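Side-chain contacts in competence protein ComEA-related protein (Thermus thermophilus, PDB 2DUY), which is of unknown function but, as a ComEA-related protein built from helix-hairpin-helix motifs, probably binds DNA: residues L12-A15 and Q16-V19; L39-R42 and I43-R47; Y49-V52 and E53-L56. One frame throughout, in Å; residues are numbered along the deposited sequence.

In the fold
Following the chain from the N terminus, the three contacts come in series and none crosses another; each is local, joining residues mostly three or four positions apart within one continuous stretch. Interaction 1 (12-15 with 16-19) folds the lead-in to strand 19-20. Interaction 2 (39-42 with 43-47) spans most of helix 37-45 and its exit, and interaction 3 (49-52 with 53-56) is the 3-10 turn on the way to helix 63-69. Interaction 1 stands apart, its centre about 19 Å from each of the others. Interactions 2 and 3 do touch: the Tyr49 hydroxyl reaches the Ile43 carbonyl, a probable hydrogen bond, and Ile43 packs on Leu55, tying helix 37-45 to the turn that follows it.

Interaction 1: L12-A15 and Q16-V19; sequences LPQA and QTPV
A single 3-10 turn in the N-terminal loop, at residues 14-16, brings Gln14 and Thr17 together and is recognised by two successive i to i+3 backbone bonds. Gln16 N donates to Pro13 O at 3.1 Å, and Thr17 N donates to Gln14 O at 3.3 Å with an N-H...O angle of 167°. The Gln14 carbonyl has a second donor in the Thr17 side chain: OG1 lies 2.9 Å from Gln14 O. Both Thr17 donors approach from the same face of the carbonyl, the amide well above its plane and the hydroxyl tilted by only 28°. A chi1 of 60°, which sets OG1 between the backbone N and the carbonyl carbon of Thr17, lets the hydroxyl turn back to this acceptor. A water adds a third grip, donating to Gln14 O and, at 2.7 Å, to Thr17 O, so that it bridges the turn to the residue leaving it.

On the apolar side, Leu12 carries its CD1 to 4.3 Å from Val19 CG2, and the same CD1 lies 3.9 Å from the methyl CG2 of Thr17. Thr17 is followed by a cis peptide bond to Pro18, after which the chain enters strand 19-20. Val19 makes backbone hydrogen bonds with Tyr72 and Arg74, joining this strand in parallel to strand 73-74, while the side chains of Leu12 and Val19 both rest on Leu32 in the loop beyond helix 26-29.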
loop_
_atom_site.group_PDB
_atom_site.type_symbol
_atom_site.label_atom_id
_atom_site.label_comp_id
_atom_site.label_asym_id
_atom_site.label_seq_id
_atom_site.Cartn_x
_atom_site.Cartn_y
_atom_site.Cartn_z
ATOM N N LEU A 12 2.866 4.163 -12.019
ATOM C CA LEU A 12 2.434 5.000 -10.905
ATOM C C LEU A 12 2.958 6.414 -11.146
ATOM O O LEU A 12 4.150 6.679 -10.976
ATOM C CB LEU A 12 3.003 4.466 -9.587
ATOM C CG LEU A 12 2.344 4.917 -8.278
ATOM C CD1 LEU A 12 3.181 4.421 -7.112
ATOM C CD2 LEU A 12 2.215 6.428 -8.229
ATOM N N PRO A 13 2.072 7.341 -11.541
ATOM C CA PRO A 13 2.476 8.724 -11.801
ATOM C C PRO A 13 2.979 9.448 -10.559
ATOM O O PRO A 13 2.518 9.195 -9.449
ATOM C CB PRO A 13 1.206 9.351 -12.370
ATOM C CG PRO A 13 0.129 8.611 -11.652
ATOM C CD PRO A 13 0.616 7.182 -11.709
ATOM N N GLN A 14 3.931 10.351 -10.767
ATOM C CA GLN A 14 4.527 11.134 -9.690
ATOM C C GLN A 14 3.517 11.993 -8.940
ATOM O O GLN A 14 3.662 12.237 -7.739
ATOM C CB GLN A 14 5.624 12.024 -10.268
ATOM C CG GLN A 14 6.904 11.284 -10.579
ATOM C CD GLN A 14 7.838 11.243 -9.390
ATOM O OE1 GLN A 14 8.443 12.251 -9.037
ATOM N NE2 GLN A 14 7.955 10.079 -8.763
ATOM N N ALA A 15 2.490 12.447 -9.651
ATOM C CA ALA A 15 1.461 13.294 -9.058
ATOM C C ALA A 15 0.559 12.562 -8.060
ATOM O O ALA A 15 -0.319 13.171 -7.451
ATOM C CB ALA A 15 0.616 13.921 -10.164
ATOM N N GLN A 16 0.773 11.263 -7.884
ATOM C CA GLN A 16 -0.056 10.496 -6.958
ATOM C C GLN A 16 0.732 9.947 -5.771
ATOM O O GLN A 16 0.195 9.196 -4.952
ATOM C CB GLN A 16 -0.741 9.341 -7.703
ATOM C CG GLN A 16 -1.627 9.788 -8.857
ATOM C CD GLN A 16 -2.239 8.624 -9.620
ATOM O OE1 GLN A 16 -2.903 8.820 -10.640
ATOM N NE2 GLN A 16 -2.017 7.409 -9.133
ATOM N N THR A 17 1.997 10.341 -5.672
ATOM C CA THR A 17 2.873 9.876 -4.599
ATOM C C THR A 17 3.252 11.009 -3.652
ATOM O O THR A 17 3.350 12.161 -4.073
ATOM C CB THR A 17 4.171 9.318 -5.181
ATOM O OG1 THR A 17 4.830 10.357 -5.916
ATOM C CG2 THR A 17 3.889 8.152 -6.117
ATOM N N PRO A 18 3.457 10.702 -2.356
ATOM C CA PRO A 18 3.337 9.359 -1.772
ATOM C C PRO A 18 1.865 8.941 -1.723
ATOM O O PRO A 18 0.989 9.783 -1.528
ATOM C CB PRO A 18 3.925 9.534 -0.371
ATOM C CG PRO A 18 4.922 10.648 -0.556
ATOM C CD PRO A 18 4.139 11.612 -1.421
ATOM N N VAL A 19 1.605 7.649 -1.899
ATOM C CA VAL A 19 0.243 7.114 -1.883
ATOM C C VAL A 19 -0.202 6.865 -0.442
ATOM O O VAL A 19 0.544 6.268 0.338
ATOM C CB VAL A 19 0.173 5.782 -2.669
ATOM C CG1 VAL A 19 -1.228 5.197 -2.589
ATOM C CG2 VAL A 19 0.567 6.012 -4.125
HETATM O O HOH W 1 4.142 14.240 -5.550
#

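Interaction 2: L39-R42 and I43-R47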
loop_
_atom_site.group_PDB
_atom_site.type_symbol
_atom_site.label_atom_id
_atom_site.label_comp_id
_atom_site.label_asym_id
_atom_site.label_seq_id
_atom_site.Cartn_x
_atom_site.Cartn_y
_atom_site.Cartn_z
ATOM N N LEU A 39 -3.929 -8.173 -2.883
ATOM C CA LEU A 39 -3.266 -7.427 -1.821
ATOM C C LEU A 39 -3.905 -6.047 -1.649
ATOM O O LEU A 39 -4.062 -5.576 -0.524
ATOM C CB LEU A 39 -1.770 -7.279 -2.121
ATOM C CG LEU A 39 -0.943 -8.549 -1.925
ATOM C CD1 LEU A 39 0.509 -8.277 -2.316
ATOM C CD2 LEU A 39 -1.036 -9.009 -0.477
ATOM N N ALA A 40 -4.279 -5.412 -2.757
ATOM C CA ALA A 40 -4.901 -4.094 -2.697
ATOM C C ALA A 40 -6.188 -4.182 -1.885
ATOM O O ALA A 40 -6.474 -3.309 -1.060
ATOM C CB ALA A 40 -5.193 -3.573 -4.107
ATOM N N ARG A 41 -6.952 -5.242 -2.114
ATOM C CA ARG A 41 -8.210 -5.457 -1.395
ATOM C C ARG A 41 -7.967 -5.634 0.104
ATOM O O ARG A 41 -8.672 -5.050 0.931
ATOM C CB ARG A 41 -8.918 -6.702 -1.926
ATOM C CG ARG A 41 -10.363 -6.819 -1.480
ATOM C CD ARG A 41 -10.888 -8.252 -1.589
ATOM N NE ARG A 41 -10.757 -8.977 -0.324
ATOM C CZ ARG A 41 -9.666 -9.620 0.082
ATOM N NH1 ARG A 41 -8.576 -9.651 -0.678
ATOM N NH2 ARG A 41 -9.661 -10.222 1.266
ATOM N N ARG A 42 -6.978 -6.450 0.458
ATOM C CA ARG A 42 -6.668 -6.678 1.870
ATOM C C ARG A 42 -6.183 -5.399 2.546
ATOM O O ARG A 42 -6.439 -5.177 3.726
ATOM C CB ARG A 42 -5.595 -7.760 2.017
ATOM C CG ARG A 42 -6.058 -9.138 1.577
ATOM C CD ARG A 42 -4.910 -10.127 1.552
ATOM N NE ARG A 42 -5.369 -11.475 1.230
ATOM C CZ ARG A 42 -4.562 -12.507 1.005
ATOM N NH1 ARG A 42 -3.241 -12.346 1.063
ATOM N NH2 ARG A 42 -5.074 -13.703 0.732
ATOM N N ILE A 43 -5.463 -4.565 1.808
ATOM C CA ILE A 43 -4.982 -3.316 2.383
ATOM C C ILE A 43 -6.190 -2.445 2.745
ATOM O O ILE A 43 -6.251 -1.914 3.844
ATOM C CB ILE A 43 -4.047 -2.567 1.402
ATOM C CG1 ILE A 43 -2.719 -3.325 1.302
ATOM C CG2 ILE A 43 -3.807 -1.117 1.882
ATOM C CD1 ILE A 43 -1.769 -2.785 0.243
ATOM N N VAL A 44 -7.155 -2.311 1.836
ATOM C CA VAL A 44 -8.342 -1.486 2.133
ATOM C C VAL A 44 -9.095 -2.043 3.332
ATOM O O VAL A 44 -9.518 -1.297 4.227
ATOM C CB VAL A 44 -9.343 -1.425 0.951
ATOM C CG1 VAL A 44 -10.588 -0.625 1.373
ATOM C CG2 VAL A 44 -8.693 -0.774 -0.253
ATOM N N GLU A 45 -9.264 -3.360 3.345
ATOM C CA GLU A 45 -9.984 -4.024 4.425
ATOM C C GLU A 45 -9.298 -3.884 5.778
ATOM O O GLU A 45 -9.954 -3.948 6.820
ATOM C CB GLU A 45 -10.183 -5.506 4.085
ATOM C CG GLU A 45 -11.148 -5.725 2.920
ATOM C CD GLU A 45 -11.448 -7.187 2.658
ATOM O OE1 GLU A 45 -12.432 -7.471 1.945
ATOM O OE2 GLU A 45 -10.704 -8.053 3.157
ATOM N N GLY A 46 -7.983 -3.683 5.763
ATOM C CA GLY A 46 -7.253 -3.540 7.007
ATOM C C GLY A 46 -7.204 -2.132 7.587
ATOM O O GLY A 46 -6.620 -1.927 8.652
ATOM N N ARG A 47 -7.818 -1.168 6.909
ATOM C CA ARG A 47 -7.823 0.223 7.373
ATOM C C ARG A 47 -8.534 0.373 8.711
ATOM O O ARG A 47 -9.454 -0.384 9.008
ATOM C CB ARG A 47 -8.506 1.117 6.335
ATOM C CG ARG A 47 -7.662 1.301 5.085
ATOM C CD ARG A 47 -8.401 1.969 3.937
ATOM N NE ARG A 47 -7.453 2.178 2.843
ATOM C CZ ARG A 47 -7.765 2.580 1.616
ATOM N NH1 ARG A 47 -9.031 2.824 1.282
ATOM N NH2 ARG A 47 -6.793 2.750 0.723
#
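Arg41 and Glu45, one helical turn apart, meet through a salt bridge in which Arg41 NH2 lies 3.1 Å from Glu45 OE2. A second link, from Arg41 NE to Glu45 OE1 at 3.2 Å, is weak, its N-H...O angle being only 134°. The planes of guanidinium and carboxylate are turned 82° apart, and OE2 approaches the guanidinium obliquely. The Arg41 chain starts with CG anti to the backbone N and then bends at chi3 (94°), which turns NE and the guanidinium toward the Glu45 carboxylate. Glu45 reaches back one turn along the helix to meet it, its chain extended beyond CG and its carboxylate brought across the guanidinium group at an angle. Both residues are exposed, so this pair lies on the outer surface of the helix.

Arg42 behaves differently. Its chain is extended from CG to NE and leads away from Glu45, and NH1 is hydrogen-bonded to the carbonyl of Lys59. Ile43 faces the interior: CG1 comes 3.2 Å from Leu39 O, and its side chain packs on Leu29 and Ile61. Val44 CG2 sits 3.8 Å above one face of the Arg47 guanidinium, offset toward its rim; the nitrogens of that group bind the carbonyls of Leu21 and Ala24.

Beneath these groups run i to i+4 backbone bonds, from Ile43 N to Leu39 O (2.9 Å) through Gly46 N to Arg42 O. A polar outer face backed by an apolar inner one makes this an amphipathic helix, here the second helix of a helix-hairpin-helix motif.

Interaction 3: Y49-V52 and E53-L56; sequences YARV and EDLL
Asp54, within a 3-10 segment between helix 37-45 and helix 63-69 of the helix-hairpin-helix fold, folds back on Ala50 and Arg51, which precede it. Its OD2 accepts two backbone amides: Ala50 N at 2.9 Å through the anti lone pair, and Arg51 N at 3.1 Å from above the carboxylate plane. In return Asp54 N donates to Arg51 O, and Leu55 N to Val52 O, so side chain and backbone fix the turn together.

The packed side is largely apolar. Asp54 CB meets the edge of the Tyr49 ring at CD2, 3.8 Å away, and Leu55 CD1 lies 4.2 Å from Tyr49 CE2, while Val52 and Leu55 pack on Leu66 and Leu73. Ile43 O satisfies the hydroxyl of the buried Tyr49. Separately, Glu53 links to the rest of the chain by a salt bridge with Arg70.

The looser side belongs to exposed Arg51, where a water mediates part of the link: Arg51 NH2 donates to it, and it donates to Asp54 OD1. A chi1 of 65° and a bend at chi2 curl the Arg51 chain back over Asp54. The one firm direct bond here is the salt bridge of Arg51 NE with Asp54 OD1 at 2.8 Å, OD1 lying close to the guanidinium plane while NE meets it from above the carboxylate plane.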
loop_
_atom_site.group_PDB
_atom_site.type_symbol
_atom_site.label_atom_id
_atom_site.label_comp_id
_atom_site.label_asym_id
_atom_site.label_seq_id
_atom_site.Cartn_x
_atom_site.Cartn_y
_atom_site.Cartn_z
ATOM N N TYR A 49 -4.708 2.616 9.146
ATOM C CA TYR A 49 -3.300 2.397 9.467
ATOM C C TYR A 49 -2.822 3.649 10.203
ATOM O O TYR A 49 -3.077 4.765 9.745
ATOM C CB TYR A 49 -2.474 2.217 8.184
ATOM C CG TYR A 49 -2.903 1.010 7.384
ATOM C CD1 TYR A 49 -3.829 1.122 6.346
ATOM C CD2 TYR A 49 -2.463 -0.262 7.736
ATOM C CE1 TYR A 49 -4.301 -0.008 5.690
ATOM C CE2 TYR A 49 -2.930 -1.391 7.093
ATOM C CZ TYR A 49 -3.851 -1.259 6.073
ATOM O OH TYR A 49 -4.324 -2.386 5.455
ATOM N N ALA A 50 -2.155 3.477 11.345
ATOM C CA ALA A 50 -1.646 4.631 12.094
ATOM C C ALA A 50 -0.267 4.999 11.554
ATOM O O ALA A 50 0.157 6.153 11.629
ATOM C CB ALA A 50 -1.565 4.310 13.590
ATOM N N ARG A 51 0.439 4.002 11.027
ATOM C CA ARG A 51 1.751 4.211 10.433
ATOM C C ARG A 51 1.926 3.184 9.320
ATOM O O ARG A 51 1.220 2.174 9.279
ATOM C CB ARG A 51 2.879 4.091 11.480
ATOM C CG ARG A 51 3.072 2.691 12.118
ATOM C CD ARG A 51 2.552 2.632 13.553
ATOM N NE ARG A 51 2.733 1.302 14.160
ATOM C CZ ARG A 51 3.752 0.951 14.941
ATOM N NH1 ARG A 51 4.709 1.823 15.230
ATOM N NH2 ARG A 51 3.814 -0.284 15.447
ATOM N N VAL A 52 2.860 3.442 8.412
ATOM C CA VAL A 52 3.081 2.535 7.297
ATOM C C VAL A 52 3.478 1.147 7.767
ATOM O O VAL A 52 3.155 0.148 7.129
ATOM C CB VAL A 52 4.147 3.106 6.336
ATOM C CG1 VAL A 52 4.534 2.082 5.292
ATOM C CG2 VAL A 52 3.585 4.358 5.648
ATOM N N GLU A 53 4.153 1.073 8.909
ATOM C CA GLU A 53 4.574 -0.224 9.406
ATOM C C GLU A 53 3.394 -1.109 9.794
ATOM O O GLU A 53 3.558 -2.320 9.959
ATOM C CB GLU A 53 5.515 -0.044 10.594
ATOM C CG GLU A 53 6.698 -0.993 10.605
ATOM C CD GLU A 53 7.491 -0.989 9.303
ATOM O OE1 GLU A 53 7.361 -0.041 8.489
ATOM O OE2 GLU A 53 8.263 -1.943 9.104
ATOM N N ASP A 54 2.210 -0.522 9.937
ATOM C CA ASP A 54 1.038 -1.318 10.286
ATOM C C ASP A 54 0.632 -2.193 9.102
ATOM O O ASP A 54 -0.206 -3.079 9.236
ATOM C CB ASP A 54 -0.141 -0.435 10.721
ATOM C CG ASP A 54 0.095 0.241 12.069
ATOM O OD1 ASP A 54 0.819 -0.320 12.915
ATOM O OD2 ASP A 54 -0.467 1.330 12.299
ATOM N N LEU A 55 1.236 -1.955 7.945
ATOM C CA LEU A 55 0.928 -2.754 6.762
ATOM C C LEU A 55 1.316 -4.211 7.001
ATOM O O LEU A 55 0.856 -5.116 6.291
ATOM C CB LEU A 55 1.677 -2.201 5.554
ATOM C CG LEU A 55 1.194 -2.600 4.168
ATOM C CD1 LEU A 55 -0.291 -2.201 3.984
ATOM C CD2 LEU A 55 2.074 -1.891 3.141
ATOM N N LEU A 56 2.157 -4.448 8.004
ATOM C CA LEU A 56 2.567 -5.812 8.318
ATOM C C LEU A 56 1.395 -6.643 8.842
ATOM O O LEU A 56 1.534 -7.854 9.034
ATOM C CB LEU A 56 3.720 -5.824 9.333
ATOM C CG LEU A 56 5.063 -5.359 8.758
ATOM C CD1 LEU A 56 6.133 -5.365 9.837
ATOM C CD2 LEU A 56 5.463 -6.299 7.608
HETATM O O HOH W 2 2.204 -2.303 13.887
#